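Local coordinates for protein alkaline phosphatase (Antarctic bacterium, PDB 2W5W) that probably hydrolyses phosphate monoesters at alkaline pH, with zinc and magnesium ions as its cofactors, at residues Ile41-Gly46 with Gln257-Gly262; Thr125-Thr130 with Phe250-Gly255. The protein carries 1 engineered substitution. All coordinates share one frame; numbering follows the deposited sequence.

In the fold
Both contacts are buried, contact 2 within the large mixed sheet and contact 1 at the end of it. They share elements: strand 249-255, half of contact 2, runs on to helix 258-263 of contact 1, and strand 36-42, which leads into contact 1, is its neighbour in the sheet, with Ile41 N and O probably bonded to Ser253 O and Gly255 N at 2.9 Å each. Their chemistry differs with place. Residues 125-130 and 250-255 meet by a backbone ladder and a Val127-Met252 contact, whereas 41-46 and 257-262 meet without direct hydrogen bonds, by Ile258 packing on the turn and by two aspartates on separate zinc ions. One zinc ion, held by Asp43 and Glu254, belongs to both.

Contact 1. Residues Ile41-Gly46 with Gln257-Gly262; sequences ISDGAG and QIDWGG. With ZN (zinc ion), chain H; ZN (zinc ion), chain G; ZN (zinc ion), chain F.
Asp43 OD1 rests 3.2 Å from Asp259 CB, and the two carboxylates, their planes 46° apart, serve different zinc ions. Asp43 bridges two ions, OD1 binding one at 2.0 Å and OD2 another. Asp259 grips the third with both oxygens, unequally: OD2 lies 2.2 Å from that zinc and OD1 2.5 Å. Thr137 and Glu254 share the OD2-bound ion of Asp43, Asp301 and His302 the OD1-bound one, and His263 and His337 that of Asp259. This is the three-metal centre of alkaline phosphatases, with zinc here in the Asp43-Thr137-Glu254 site, which also binds magnesium.

Apolar contact rests on Ile258. Its CD1 meets Ser42 CB at 3.6 Å, while CG1 sits beside the backbone N (chi1 -63°), which puts CG2 anti to that N, facing Ala45 CB at 4.1 Å. With alanine here, CD1 and CG2 are gone, and a gap beside Ser42 CB and Ala45 CB is likely to open.

A type II turn from Ser42 to Ala45 brings Gly44 against the helix; a CB there would clash with Asp259 CA, and the positive phi also calls for glycine. One water lies within donating distance of Gly44 O (3.0 Å) and Ile258 O (3.1 Å), though it cannot serve all its acceptors.

The turn carries strand 36-42 toward helix 47-52, with Gly46 as N-cap, against the first turn of helix 258-263; helix 267-291 packs on Ser42 and Ala45.

Contact 2. Residues Thr125-Thr130 with Phe250-Gly255; sequences TGVVAT and FIMSEG. With ZN (zinc ion), chain H.
Gly126 and Val128, opposite Ile251 and Ser253 in the register, exchange backbone bonds with Phe250, Met252 and Glu254 in a parallel ladder, the strand axes diverging by only 5°. Four hydrogen bonds carry it: Gly126 N to Phe250 O and Met252 N to Gly126 O at 3.0 Å, then Val128 N to Met252 O and Glu254 N to Val128 O at 2.9 Å. Donors come in turn from one strand and the other.

Glu254 reaches beyond this ladder. Its CB passes Val128 O at 3.9 Å. CG stands anti to the backbone N (chi1 -170°) and packs on Ile41 O of the neighbouring strand. From there the chain runs extended to CD, where the two oxygens take different tasks: OE2 binds the zinc ion at 2.0 Å, and OE1 accepts a hydrogen bond from water 4 at 2.9 Å, a water that is itself a ligand of that zinc. OE1 also lies 3.8 Å from Ala129 CB and is hydrogen-bonded to Ser256 OG, so the carboxylate is fixed from several sides.

On the same face Met252, bent at chi2 and chi3, brings CE to Val127 CG1 at 3.9 Å, the two side chains crossing obliquely. On the opposite face of the sheet, Ser253 OG lies beside Val128 CB and bonds to Thr235 of helix 230-242.

The Val127-Met252 contact and the backbone bonds therefore make a regular sheet interior, and the metal-binding chemistry lies at the C-terminal end of strand 249-255, where Glu254, with Asp43 and Thr137, completes a six-ligand site that magnesium is also known to occupy.

Contact 1. Residues Ile41-Gly46 with Gln257-Gly262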
loop_
_atom_site.group_PDB
_atom_site.type_symbol
_atom_site.label_atom_id
_atom_site.label_comp_id
_atom_site.label_asym_id
_atom_site.label_seq_id
_atom_site.Cartn_x
_atom_site.Cartn_y
_atom_site.Cartn_z
ATOM N N ILE B 41 2.465 15.736 3.042
ATOM C CA ILE B 41 2.017 15.210 1.768
ATOM C C ILE B 41 3.203 14.987 0.841
ATOM O O ILE B 41 3.952 15.914 0.524
ATOM C CB ILE B 41 1.041 16.189 1.083
ATOM C CG1 ILE B 41 -0.178 16.443 1.978
ATOM C CG2 ILE B 41 0.633 15.662 -0.279
ATOM C CD1 ILE B 41 -1.172 17.437 1.369
ATOM N N SER B 42 3.355 13.747 0.393
ATOM C CA SER B 42 4.358 13.407 -0.596
ATOM C C SER B 42 3.674 13.384 -1.953
ATOM O O SER B 42 2.946 12.440 -2.267
ATOM C CB SER B 42 4.954 12.034 -0.290
ATOM O OG SER B 42 3.942 11.077 0.048
ATOM N N ASP B 43 3.913 14.409 -2.761
ATOM C CA ASP B 43 3.219 14.516 -4.042
ATOM C C ASP B 43 3.710 13.415 -4.982
ATOM O O ASP B 43 4.896 13.336 -5.286
ATOM C CB ASP B 43 3.415 15.908 -4.671
ATOM C CG ASP B 43 2.356 16.214 -5.718
ATOM O OD1 ASP B 43 2.166 15.381 -6.623
ATOM O OD2 ASP B 43 1.694 17.259 -5.621
ATOM N N GLY B 44 2.798 12.556 -5.428
ATOM C CA GLY B 44 3.143 11.563 -6.433
ATOM C C GLY B 44 3.749 10.280 -5.890
ATOM O O GLY B 44 4.210 9.427 -6.662
ATOM N N ALA B 45 3.724 10.100 -4.574
ATOM C CA ALA B 45 4.301 8.877 -4.005
ATOM C C ALA B 45 3.284 7.766 -3.735
ATOM O O ALA B 45 2.511 7.826 -2.765
ATOM C CB ALA B 45 5.095 9.180 -2.730
ATOM N N GLY B 46 3.301 6.741 -4.574
ATOM C CA GLY B 46 2.554 5.534 -4.260
ATOM C C GLY B 46 3.358 4.630 -3.338
ATOM O O GLY B 46 4.465 4.967 -2.916
ATOM N N GLN B 257 8.515 17.585 -4.929
ATOM C CA GLN B 257 9.204 17.216 -6.163
ATOM C C GLN B 257 9.299 15.720 -6.437
ATOM O O GLN B 257 9.872 15.307 -7.446
ATOM C CB GLN B 257 10.587 17.877 -6.229
ATOM C CG GLN B 257 10.485 19.392 -6.192
ATOM C CD GLN B 257 11.799 20.073 -6.472
ATOM O OE1 GLN B 257 12.594 19.606 -7.285
ATOM N NE2 GLN B 257 12.035 21.191 -5.802
ATOM N N ILE B 258 8.745 14.904 -5.543
ATOM C CA ILE B 258 8.714 13.469 -5.783
ATOM C C ILE B 258 7.966 13.231 -7.097
ATOM O O ILE B 258 8.382 12.423 -7.934
ATOM C CB ILE B 258 8.044 12.742 -4.610
ATOM C CG1 ILE B 258 8.873 12.939 -3.328
ATOM C CG2 ILE B 258 7.880 11.270 -4.918
ATOM C CD1 ILE B 258 8.076 12.754 -2.020
ATOM N N ASP B 259 6.868 13.967 -7.268
ATOM C CA ASP B 259 6.031 13.925 -8.479
ATOM C C ASP B 259 6.849 14.252 -9.740
ATOM O O ASP B 259 6.706 13.619 -10.788
ATOM C CB ASP B 259 4.865 14.916 -8.303
ATOM C CG ASP B 259 3.919 14.954 -9.500
ATOM O OD1 ASP B 259 3.257 13.942 -9.781
ATOM O OD2 ASP B 259 3.814 16.004 -10.154
ATOM N N TRP B 260 7.719 15.247 -9.646
ATOM C CA TRP B 260 8.495 15.641 -10.820
ATOM C C TRP B 260 9.484 14.548 -11.240
ATOM O O TRP B 260 9.704 14.325 -12.429
ATOM C CB TRP B 260 9.180 16.998 -10.590
ATOM C CG TRP B 260 8.220 18.064 -10.074
ATOM C CD1 TRP B 260 6.856 17.964 -9.958
ATOM C CD2 TRP B 260 8.560 19.387 -9.627
ATOM N NE1 TRP B 260 6.331 19.139 -9.455
ATOM C CE2 TRP B 260 7.353 20.024 -9.245
ATOM C CE3 TRP B 260 9.762 20.092 -9.513
ATOM C CZ2 TRP B 260 7.323 21.335 -8.755
ATOM C CZ3 TRP B 260 9.727 21.394 -9.030
ATOM C CH2 TRP B 260 8.517 22.000 -8.658
ATOM N N GLY B 261 10.067 13.850 -10.266
ATOM C CA GLY B 261 10.926 12.727 -10.583
ATOM C C GLY B 261 10.115 11.658 -11.303
ATOM O O GLY B 261 10.583 11.039 -12.268
ATOM N N GLY B 262 8.890 11.433 -10.832
ATOM C CA GLY B 262 8.006 10.471 -11.468
ATOM C C GLY B 262 7.667 10.843 -12.906
ATOM O O GLY B 262 7.740 10.002 -13.804
HETATM ZN ZN ZN H . 2.294 19.177 -5.193
HETATM ZN ZN ZN G . 0.274 15.538 -7.288
HETATM ZN ZN ZN F . 2.100 15.465 -11.410
HETATM O O HOH W 1 6.693 9.873 -8.223
HETATM O O HOH W 2 1.667 17.388 -11.994
HETATM O O HOH W 3 4.010 18.887 -6.302
HETATM O O HOH W 4 2.747 21.321 -5.093
HETATM O O HOH W 5 1.417 19.892 -7.055
#

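Contact 2. Residues Thr125-Thr130 with Phe250-Gly255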
loop_
_atom_site.group_PDB
_atom_site.type_symbol
_atom_site.label_atom_id
_atom_site.label_comp_id
_atom_site.label_asym_id
_atom_site.label_seq_id
_atom_site.Cartn_x
_atom_site.Cartn_y
_atom_site.Cartn_z
ATOM N N THR B 125 -1.654 28.534 11.839
ATOM C CA THR B 125 -1.550 27.697 10.647
ATOM C C THR B 125 -0.305 27.954 9.806
ATOM O O THR B 125 0.160 29.085 9.693
ATOM C CB THR B 125 -2.784 27.854 9.744
ATOM O OG1 THR B 125 -2.932 29.229 9.389
ATOM C CG2 THR B 125 -4.048 27.373 10.456
ATOM N N GLY B 126 0.234 26.894 9.210
ATOM C CA GLY B 126 1.393 27.042 8.348
ATOM C C GLY B 126 1.410 26.072 7.183
ATOM O O GLY B 126 0.817 24.990 7.261
ATOM N N VAL B 127 2.091 26.467 6.106
ATOM C CA VAL B 127 2.246 25.645 4.904
ATOM C C VAL B 127 3.691 25.738 4.420
ATOM O O VAL B 127 4.241 26.828 4.301
ATOM C CB VAL B 127 1.275 26.125 3.786
ATOM C CG1 VAL B 127 1.614 25.490 2.451
ATOM C CG2 VAL B 127 -0.175 25.839 4.178
ATOM N N VAL B 128 4.300 24.587 4.145
ATOM C CA VAL B 128 5.680 24.504 3.683
ATOM C C VAL B 128 5.669 23.646 2.431
ATOM O O VAL B 128 4.919 22.669 2.371
ATOM C CB VAL B 128 6.579 23.835 4.756
ATOM C CG1 VAL B 128 7.990 23.602 4.229
ATOM C CG2 VAL B 128 6.629 24.697 6.013
ATOM N N ALA B 129 6.475 24.005 1.430
ATOM C CA ALA B 129 6.550 23.219 0.197
ATOM C C ALA B 129 7.922 23.356 -0.453
ATOM O O ALA B 129 8.598 24.364 -0.259
ATOM C CB ALA B 129 5.463 23.664 -0.790
ATOM N N THR B 130 8.323 22.356 -1.240
ATOM C CA THR B 130 9.584 22.463 -1.991
ATOM C C THR B 130 9.339 22.943 -3.420
ATOM O O THR B 130 10.276 23.226 -4.172
ATOM C CB THR B 130 10.372 21.158 -1.989
ATOM O OG1 THR B 130 9.611 20.148 -2.665
ATOM C CG2 THR B 130 10.651 20.713 -0.548
ATOM N N PHE B 250 -1.792 23.920 13.167
ATOM C CA PHE B 250 -1.974 23.004 12.057
ATOM C C PHE B 250 -0.915 23.329 11.000
ATOM O O PHE B 250 -0.765 24.487 10.619
ATOM C CB PHE B 250 -3.364 23.178 11.414
ATOM C CG PHE B 250 -3.507 22.412 10.125
ATOM C CD1 PHE B 250 -3.916 21.088 10.139
ATOM C CD2 PHE B 250 -3.179 22.997 8.908
ATOM C CE1 PHE B 250 -4.028 20.361 8.955
ATOM C CE2 PHE B 250 -3.269 22.284 7.726
ATOM C CZ PHE B 250 -3.694 20.952 7.751
ATOM N N ILE B 251 -0.197 22.314 10.516
ATOM C CA ILE B 251 0.830 22.524 9.489
ATOM C C ILE B 251 0.633 21.526 8.361
ATOM O O ILE B 251 0.347 20.357 8.616
ATOM C CB ILE B 251 2.249 22.305 10.083
ATOM C CG1 ILE B 251 2.596 23.412 11.066
ATOM C CG2 ILE B 251 3.309 22.200 8.987
ATOM C CD1 ILE B 251 3.902 23.128 11.813
ATOM N N MET B 252 0.743 21.990 7.119
ATOM C CA MET B 252 0.828 21.079 5.976
ATOM C C MET B 252 2.206 21.304 5.388
ATOM O O MET B 252 2.556 22.421 5.033
ATOM C CB MET B 252 -0.259 21.370 4.932
ATOM C CG MET B 252 -0.334 20.344 3.783
ATOM S SD MET B 252 1.044 20.347 2.616
ATOM C CE MET B 252 0.664 21.820 1.635
ATOM N N SER B 253 3.002 20.241 5.318
ATOM C CA SER B 253 4.320 20.324 4.722
ATOM C C SER B 253 4.388 19.316 3.567
ATOM O O SER B 253 3.994 18.158 3.718
ATOM C CB SER B 253 5.404 20.068 5.782
ATOM O OG SER B 253 6.677 19.921 5.188
ATOM N N GLU B 254 4.865 19.771 2.412
ATOM C CA GLU B 254 4.840 18.950 1.205
ATOM C C GLU B 254 6.218 18.612 0.631
ATOM O O GLU B 254 7.039 19.505 0.398
ATOM C CB GLU B 254 4.021 19.643 0.102
ATOM C CG GLU B 254 3.748 18.722 -1.095
ATOM C CD GLU B 254 3.484 19.480 -2.377
ATOM O OE1 GLU B 254 3.738 20.703 -2.413
ATOM O OE2 GLU B 254 3.036 18.855 -3.365
ATOM N N GLY B 255 6.440 17.322 0.374
ATOM C CA GLY B 255 7.560 16.869 -0.434
ATOM C C GLY B 255 7.107 16.942 -1.884
ATOM O O GLY B 255 6.623 15.955 -2.467
HETATM ZN ZN ZN H . 2.294 19.177 -5.193
HETATM O O HOH W 4 2.747 21.321 -5.093
HETATM O O HOH W 3 4.010 18.887 -6.302
HETATM O O HOH W 5 1.417 19.892 -7.055
#